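PDB 5TX7: D-isomer specific 2-hydroxyacid dehydrogenase family protein from Desulfovibrio vulgaris, which catalyses the interconversion of D-2-hydroxyacids and the corresponding 2-oxoacids, probably with NAD as coenzyme, as a member of the D-isomer specific 2-hydroxyacid dehydrogenase family. Local coordinates for the interface of chains A and B. Residues are numbered along the deposited sequence; one frame, centred on the assembly and turned at random. Chains: chain A/B, D-isomer specific 2-hydroxyacid dehydrogenase family protein.

The interface of chains A and B. Residues chain A 109, 113, 118-119, 282; chain B 109, 113, 118-119, 282.
This patch lies about the two-fold axis of the A-B interface in the deposited dimer, an assembly that fits a family whose members are commonly dimeric. Within it no direct hydrogen bond or salt bridge joins the chains.

The polar bonds run inside each chain, from the glutamate to the start of the next helix. A:Glu113 and B:Glu113 hold CG anti to the backbone N and bend at chi2 (65° in each). Allowing for the interchangeable oxygens, their carboxylates differ by a turn of about 32°, and A:Glu113 OE1 corresponds to B:Glu113 OE2. A:Glu113 OE1 accepts from both the amide N of A:Ala119, on its syn lone pair and nearly straight at 3.3 Å, and the hydroxyl OG1 of A:Thr118, almost along the C-O axis. In chain B the amide goes to the other oxygen: B:Glu113 OE1 receives B:Ala119 N at 3.0 Å, again on the syn lone pair. B:Glu113 OE2 takes B:Thr118 OG1 at 2.7 Å on its syn lone pair, and B:Thr118 N from above the carboxylate plane. Each glutamate thus caps the N-terminus of helix 118-126, whose dipole may ease its negative charge.

A water bridges the chains, bonding B:Glu113 OE2 and the carbonyl O of A:Ala109.

Across the axis the carboxylates stack, their planes 12° apart, with the OE1 atoms of A:Glu113 and B:Glu113 3.6 Å from each other. Two charged groups would repel; the helix-end donors may offset this, or one carboxylate may be protonated.

The remaining contact is packing. The methyls of A:Ala119 and B:Ala119 meet tip to tip. A:Thr118 slides antiparallel past B:Glu113, OG1 lying against its CB and CG. A:Thr118 CG2 points to B:Ala109 CB at 3.8 Å. A:Leu282 crosses B:Thr118 at about a right angle and touches it through CD2. The twin contacts repeat with the chains exchanged.

Helices 100-116 and 118-126 of both chains pack about the axis, flanked by strand 281-283, within the NAD-binding domain's sequence range.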
ATOM      1  N   ALA A 109      -3.750  -1.173   1.431  1.00 35.90           N
ATOM      2  CA  ALA A 109      -2.752  -1.269   2.489  1.00 36.59           C
ATOM      3  C   ALA A 109      -2.705  -2.707   3.042  1.00 38.05           C
ATOM      4  O   ALA A 109      -1.628  -3.269   3.222  1.00 40.29           O
ATOM      5  CB  ALA A 109      -3.042  -0.284   3.599  1.00 37.29           C
ATOM      6  N   GLU A 113       0.509  -5.339   1.991  1.00 42.41           N
ATOM      7  CA  GLU A 113       1.265  -5.916   3.091  1.00 44.52           C
ATOM      8  C   GLU A 113       1.231  -7.429   2.997  1.00 42.18           C
ATOM      9  O   GLU A 113       2.240  -8.050   3.311  1.00 43.99           O
ATOM     10  CB  GLU A 113       0.798  -5.409   4.460  1.00 45.56           C
ATOM     11  CG  GLU A 113       1.546  -5.981   5.675  1.00 50.55           C
ATOM     12  CD  GLU A 113       3.028  -5.640   5.811  1.00 53.74           C
ATOM     13  OE1 GLU A 113       3.529  -4.646   5.209  1.00 52.24           O
ATOM     14  OE2 GLU A 113       3.698  -6.396   6.582  1.00 54.06           O
ATOM     15  N   THR A 118       6.138  -5.626   3.723  1.00 53.52           N
ATOM     16  CA  THR A 118       7.204  -4.621   3.908  1.00 54.91           C
ATOM     17  C   THR A 118       7.599  -4.496   5.350  1.00 55.44           C
ATOM     18  O   THR A 118       8.777  -4.398   5.655  1.00 58.95           O
ATOM     19  CB  THR A 118       6.836  -3.223   3.417  1.00 56.05           C
ATOM     20  OG1 THR A 118       5.629  -2.804   4.050  1.00 56.88           O
ATOM     21  CG2 THR A 118       6.692  -3.216   1.898  1.00 56.19           C
ATOM     22  N   ALA A 119       6.617  -4.502   6.237  1.00 56.07           N
ATOM     23  CA  ALA A 119       6.865  -4.351   7.675  1.00 59.06           C
ATOM     24  C   ALA A 119       7.601  -5.542   8.279  1.00 59.95           C
ATOM     25  O   ALA A 119       8.411  -5.369   9.197  1.00 62.90           O
ATOM     26  CB  ALA A 119       5.556  -4.115   8.417  1.00 58.05           C
ATOM     27  N   LEU A 282      -4.009 -10.977   8.497  1.00 46.74           N
ATOM     28  CA  LEU A 282      -3.666  -9.629   8.920  1.00 46.53           C
ATOM     29  C   LEU A 282      -4.938  -8.943   9.434  1.00 46.11           C
ATOM     30  O   LEU A 282      -5.963  -8.933   8.757  1.00 46.30           O
ATOM     31  CB  LEU A 282      -3.082  -8.863   7.744  1.00 45.66           C
ATOM     32  CG  LEU A 282      -2.325  -7.581   8.001  1.00 47.09           C
ATOM     33  CD1 LEU A 282      -1.043  -7.906   8.732  1.00 49.46           C
ATOM     34  CD2 LEU A 282      -2.012  -6.896   6.668  1.00 47.19           C
TER
ATOM     35  N   ALA B 109       3.463  -0.055  -1.666  1.00 42.64           N
ATOM     36  CA  ALA B 109       3.518  -0.939  -0.489  1.00 42.86           C
ATOM     37  C   ALA B 109       4.231  -0.223   0.643  1.00 45.13           C
ATOM     38  O   ALA B 109       3.762  -0.252   1.766  1.00 45.54           O
ATOM     39  CB  ALA B 109       4.205  -2.250  -0.800  1.00 42.68           C
ATOM     40  N   GLU B 113       2.032   1.352   3.930  1.00 45.68           N
ATOM     41  CA  GLU B 113       2.425   0.864   5.234  1.00 47.38           C
ATOM     42  C   GLU B 113       2.875   1.993   6.137  1.00 48.23           C
ATOM     43  O   GLU B 113       2.613   1.942   7.331  1.00 49.93           O
ATOM     44  CB  GLU B 113       3.472  -0.237   5.169  1.00 49.38           C
ATOM     45  CG  GLU B 113       3.710  -0.943   6.506  1.00 51.82           C
ATOM     46  CD  GLU B 113       2.497  -1.751   7.040  1.00 52.61           C
ATOM     47  OE1 GLU B 113       2.693  -2.517   7.977  1.00 55.38           O
ATOM     48  OE2 GLU B 113       1.332  -1.682   6.563  1.00 54.11           O
ATOM     49  N   THR B 118      -0.432  -1.294   8.947  1.00 42.02           N
ATOM     50  CA  THR B 118      -1.290  -2.433   9.189  1.00 43.99           C
ATOM     51  C   THR B 118      -0.633  -3.487  10.064  1.00 46.44           C
ATOM     52  O   THR B 118      -1.275  -4.017  10.955  1.00 48.69           O
ATOM     53  CB  THR B 118      -1.744  -3.147   7.908  1.00 42.71           C
ATOM     54  OG1 THR B 118      -0.594  -3.541   7.145  1.00 45.79           O
ATOM     55  CG2 THR B 118      -2.649  -2.263   7.088  1.00 42.87           C
ATOM     56  N   ALA B 119       0.634  -3.781   9.798  1.00 47.70           N
ATOM     57  CA  ALA B 119       1.346  -4.836  10.527  1.00 49.98           C
ATOM     58  C   ALA B 119       1.602  -4.484  11.985  1.00 52.18           C
ATOM     59  O   ALA B 119       1.570  -5.373  12.855  1.00 54.69           O
ATOM     60  CB  ALA B 119       2.659  -5.181   9.844  1.00 51.17           C
ATOM     61  N   LEU B 282      10.568   3.256   7.204  1.00 75.87           N
ATOM     62  CA  LEU B 282      10.385   1.877   6.755  1.00 72.99           C
ATOM     63  C   LEU B 282      11.499   1.472   5.774  1.00 71.22           C
ATOM     64  O   LEU B 282      11.739   2.174   4.803  1.00 70.86           O
ATOM     65  CB  LEU B 282       9.013   1.739   6.107  1.00 70.18           C
ATOM     66  CG  LEU B 282       8.443   0.316   5.986  1.00 67.62           C
ATOM     67  CD1 LEU B 282       8.241  -0.372   7.328  1.00 67.84           C
ATOM     68  CD2 LEU B 282       7.127   0.342   5.241  1.00 65.31           C
TER
HETATM   69  O   HOH W   1       0.178  -1.352   4.019  1.00 44.89           O